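Side-chain contacts in D-glycero-D-manno-heptose 1-phosphate kinase (Bacteroides thetaiotaomicron, PDB 3K85), which probably phosphorylates a sugar phosphate, D-glycero-D-manno-heptose 1-phosphate, at the expense of ATP, as a member of the GHMP kinase family: residues V251-F254 / A255-L258; V192-L195 / E196-V200. One frame throughout, in Å; residues are numbered along the deposited sequence.

Interaction 1: V251-F254 / A255-L258; sequences VGEF and ARIL
Leu258 lays its CD1 methyl over one face of the Phe254 ring, a CH-pi contact with the carbon 4.1 Å from the ring centroid and 26° off its normal. The methyl sits closest to the far end of the ring, 3.7 Å between Leu258 CD1 and Phe254 CZ. Phe254 can meet it there because its CG stands anti to the backbone N (chi1 175°), which sends the ring along the buried flank of the helix. Both side chains also press on Met304 and Val306 of strand 303-306, so this is the close-packed side. The two residues lie one turn apart on helix 251-264, which covers the three-stranded antiparallel sheet in the C-terminal part of this GHMP kinase, and the i to i+4 backbone bond from Leu258 N to Phe254 O (3.0 Å) ties the same turn.

Round on the solvent side the contact is polar and looser. Arg256 takes the Glu253 carboxylate side-on with two nitrogens, NH2 to OE1 at 2.9 Å and NE to OE2 at 3.1 Å. The pairing is far from flat: carboxylate and guanidinium planes stand 57° apart, and both nitrogens come from above the carboxylate plane. Arg256 NH1 turns to a second acid, Glu260, one turn further on, so one guanidinium probably balances two negative charges.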
loop_
_atom_site.group_PDB
_atom_site.type_symbol
_atom_site.label_atom_id
_atom_site.label_comp_id
_atom_site.label_asym_id
_atom_site.label_seq_id
_atom_site.Cartn_x
_atom_site.Cartn_y
_atom_site.Cartn_z
ATOM N N VAL A 251 9.653 12.441 -9.325
ATOM C CA VAL A 251 10.437 13.136 -8.310
ATOM C C VAL A 251 10.506 14.645 -8.578
ATOM O O VAL A 251 10.577 15.443 -7.643
ATOM C CB VAL A 251 11.872 12.567 -8.225
ATOM C CG1 VAL A 251 12.637 13.230 -7.071
ATOM C CG2 VAL A 251 11.813 11.068 -8.006
ATOM N N GLY A 252 10.482 15.027 -9.853
ATOM C CA GLY A 252 10.526 16.433 -10.209
ATOM C C GLY A 252 9.323 17.156 -9.627
ATOM O O GLY A 252 9.450 18.248 -9.061
ATOM N N GLU A 253 8.148 16.542 -9.757
ATOM C CA GLU A 253 6.935 17.138 -9.226
ATOM C C GLU A 253 7.042 17.214 -7.707
ATOM O O GLU A 253 6.541 18.153 -7.089
ATOM C CB GLU A 253 5.711 16.314 -9.622
ATOM C CG GLU A 253 4.398 16.861 -9.071
ATOM C CD GLU A 253 4.070 18.270 -9.569
ATOM O OE1 GLU A 253 3.008 18.807 -9.168
ATOM O OE2 GLU A 253 4.865 18.836 -10.357
ATOM N N PHE A 254 7.704 16.228 -7.107
ATOM C CA PHE A 254 7.868 16.216 -5.660
ATOM C C PHE A 254 8.733 17.409 -5.261
ATOM O O PHE A 254 8.477 18.082 -4.259
ATOM C CB PHE A 254 8.514 14.900 -5.200
ATOM C CG PHE A 254 8.823 14.852 -3.726
ATOM C CD1 PHE A 254 7.866 15.227 -2.782
ATOM C CD2 PHE A 254 10.073 14.433 -3.281
ATOM C CE1 PHE A 254 8.153 15.184 -1.419
ATOM C CE2 PHE A 254 10.373 14.383 -1.924
ATOM C CZ PHE A 254 9.415 14.758 -0.989
ATOM N N ALA A 255 9.757 17.671 -6.059
ATOM C CA ALA A 255 10.653 18.789 -5.797
ATOM C C ALA A 255 9.853 20.099 -5.865
ATOM O O ALA A 255 9.955 20.956 -4.988
ATOM C CB ALA A 255 11.798 18.795 -6.832
ATOM N N ARG A 256 9.046 20.242 -6.904
ATOM C CA ARG A 256 8.246 21.445 -7.054
ATOM C C ARG A 256 7.381 21.675 -5.811
ATOM O O ARG A 256 7.398 22.754 -5.222
ATOM C CB ARG A 256 7.352 21.334 -8.288
ATOM C CG ARG A 256 6.702 22.648 -8.686
ATOM C CD ARG A 256 5.645 22.455 -9.776
ATOM N NE ARG A 256 4.486 21.717 -9.279
ATOM C CZ ARG A 256 3.770 22.087 -8.220
ATOM N NH1 ARG A 256 4.095 23.188 -7.546
ATOM N NH2 ARG A 256 2.729 21.362 -7.830
ATOM N N ILE A 257 6.633 20.648 -5.409
ATOM C CA ILE A 257 5.758 20.754 -4.247
ATOM C C ILE A 257 6.532 21.173 -3.001
ATOM O O ILE A 257 6.059 22.002 -2.223
ATOM C CB ILE A 257 5.014 19.424 -3.988
ATOM C CG1 ILE A 257 4.157 19.075 -5.204
ATOM C CG2 ILE A 257 4.131 19.539 -2.757
ATOM C CD1 ILE A 257 3.491 17.735 -5.106
ATOM N N LEU A 258 7.718 20.606 -2.809
ATOM C CA LEU A 258 8.544 20.971 -1.665
ATOM C C LEU A 258 9.005 22.422 -1.803
ATOM O O LEU A 258 9.076 23.162 -0.821
ATOM C CB LEU A 258 9.772 20.073 -1.580
ATOM C CG LEU A 258 9.666 18.757 -0.821
ATOM C CD1 LEU A 258 11.020 18.073 -0.839
ATOM C CD2 LEU A 258 9.232 19.016 0.610
#

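Interaction 2: V192-L195 / E196-V200; sequences VDEL and ESSMV
Glu194 O accepts a short hydrogen bond from Ser198 OG, 2.8 Å, and Ser197 OG lies 3.1 Å from the same Glu194 O. Two serine hydroxyls thus gather at the C-terminal end of helix 189-197, where the chain turns directly into strand 199-202, an outer strand of the three-stranded antiparallel sheet. Ser197 OG is also near Asp193 O, and its single proton could serve either carbonyl. With OG anti to its own carbonyl carbon (chi1 -64°), Ser198 folds its hydroxyl back on the last turn. A backbone bond near the end of the helix, Ser198 N to Leu195 O, is 3.1 Å long and comes from above the carbonyl plane, as the helix gives way to the turn.

On another side of the helix, Glu196 runs alongside Val192, pointing the same way, with its CD 3.9 Å from Val192 CG1. Its OE2 accepts a hydrogen bond from the backbone N of Phe331, while OE1 faces Asp193 OD1 at 3.6 Å, a like-charged pair whose carboxylate planes are turned 49° apart. That neighbour would be expected to raise the affinity of one of these acids for a proton. A leucine in place of Glu196 would probably leave the Phe331 N-H without its carboxylate acceptor.

Deeper in, the selenium of selenomethionine Met199 packs against the branch point of Leu195, with SE 3.7 Å from CG, and Met199 also touches Met304 and Val306. One water links Glu194 to the turn, donating to Glu194 OE2 at 2.8 Å and to Ser198 OG.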
loop_
_atom_site.group_PDB
_atom_site.type_symbol
_atom_site.label_atom_id
_atom_site.label_comp_id
_atom_site.label_asym_id
_atom_site.label_seq_id
_atom_site.Cartn_x
_atom_site.Cartn_y
_atom_site.Cartn_z
ATOM N N VAL A 192 11.533 3.930 -5.116
ATOM C CA VAL A 192 12.245 4.080 -3.860
ATOM C C VAL A 192 13.714 4.355 -4.130
ATOM O O VAL A 192 14.296 5.258 -3.524
ATOM C CB VAL A 192 12.118 2.820 -3.000
ATOM C CG1 VAL A 192 12.891 2.995 -1.695
ATOM C CG2 VAL A 192 10.651 2.549 -2.721
ATOM N N ASP A 193 14.316 3.570 -5.026
ATOM C CA ASP A 193 15.717 3.777 -5.390
ATOM C C ASP A 193 15.902 5.150 -6.052
ATOM O O ASP A 193 16.876 5.856 -5.780
ATOM C CB ASP A 193 16.207 2.687 -6.357
ATOM C CG ASP A 193 16.526 1.388 -5.655
ATOM O OD1 ASP A 193 17.152 1.424 -4.575
ATOM O OD2 ASP A 193 16.167 0.325 -6.190
ATOM N N GLU A 194 14.972 5.526 -6.922
ATOM C CA GLU A 194 15.071 6.821 -7.585
ATOM C C GLU A 194 14.988 7.937 -6.561
ATOM O O GLU A 194 15.748 8.899 -6.634
ATOM C CB GLU A 194 13.949 7.008 -8.605
ATOM C CG GLU A 194 14.043 8.319 -9.382
ATOM C CD GLU A 194 15.270 8.386 -10.290
ATOM O OE1 GLU A 194 16.123 7.472 -10.227
ATOM O OE2 GLU A 194 15.382 9.361 -11.068
ATOM N N LEU A 195 14.054 7.812 -5.615
ATOM C CA LEU A 195 13.884 8.829 -4.590
ATOM C C LEU A 195 15.108 8.887 -3.679
ATOM O O LEU A 195 15.559 9.975 -3.314
ATOM C CB LEU A 195 12.625 8.554 -3.752
ATOM C CG LEU A 195 12.151 9.729 -2.882
ATOM C CD1 LEU A 195 11.529 10.814 -3.765
ATOM C CD2 LEU A 195 11.143 9.248 -1.861
ATOM N N GLU A 196 15.646 7.726 -3.310
ATOM C CA GLU A 196 16.819 7.699 -2.441
ATOM C C GLU A 196 18.039 8.360 -3.085
ATOM O O GLU A 196 18.794 9.053 -2.408
ATOM C CB GLU A 196 17.167 6.264 -2.029
ATOM C CG GLU A 196 16.085 5.588 -1.199
ATOM C CD GLU A 196 16.449 4.172 -0.778
ATOM O OE1 GLU A 196 16.941 3.397 -1.631
ATOM O OE2 GLU A 196 16.230 3.831 0.400
ATOM N N SER A 197 18.240 8.166 -4.385
ATOM C CA SER A 197 19.395 8.789 -5.037
ATOM C C SER A 197 19.146 10.274 -5.344
ATOM O O SER A 197 20.056 10.995 -5.754
ATOM C CB SER A 197 19.759 8.034 -6.320
ATOM O OG SER A 197 18.685 8.025 -7.232
ATOM N N SER A 198 17.908 10.715 -5.122
ATOM C CA SER A 198 17.503 12.096 -5.348
ATOM C C SER A 198 17.396 12.874 -4.034
ATOM O O SER A 198 16.948 14.018 -4.030
ATOM C CB SER A 198 16.139 12.145 -6.045
ATOM O OG SER A 198 16.174 11.568 -7.333
HETATM N N MSE A 199 17.800 12.275 -2.921
HETATM C CA MSE A 199 17.682 12.982 -1.645
HETATM C C MSE A 199 18.901 13.063 -0.750
HETATM O O MSE A 199 19.704 12.135 -0.657
HETATM C CB MSE A 199 16.531 12.405 -0.827
HETATM C CG MSE A 199 15.168 12.840 -1.297
HETATM SE SE MSE A 199 13.761 11.885 -0.380
HETATM C CE MSE A 199 14.345 12.160 1.454
ATOM N N VAL A 200 19.010 14.196 -0.070
ATOM C CA VAL A 200 20.104 14.441 0.848
ATOM C C VAL A 200 19.536 14.861 2.210
ATOM O O VAL A 200 18.701 15.763 2.296
ATOM C CB VAL A 200 21.031 15.555 0.313
ATOM C CG1 VAL A 200 22.305 15.624 1.148
ATOM C CG2 VAL A 200 21.363 15.297 -1.143
HETATM O O HOH W 1 14.465 11.810 -9.952
#

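Interactions 1 and 2 have centres about 12 Å apart and touch directly, although interaction 2 comes well before interaction 1 along the chain. The start of helix 251-264 lies against the end of helix 189-197. Val251 CG2 packs 3.8 Å from Glu194 CG, and Val251 CG1 lies 3.8 Å from Ser198 CB. Deeper, Phe254 CD2 meets Leu195 CD1 at 3.9 Å, which joins the Phe254-Leu258 pair of interaction 1 to the Leu195-Met199 pair of interaction 2. Phe254, Leu258 and Met199 all touch Met304 and Val306 of strand 303-306, so the two contacts share one apolar layer on the three-stranded sheet.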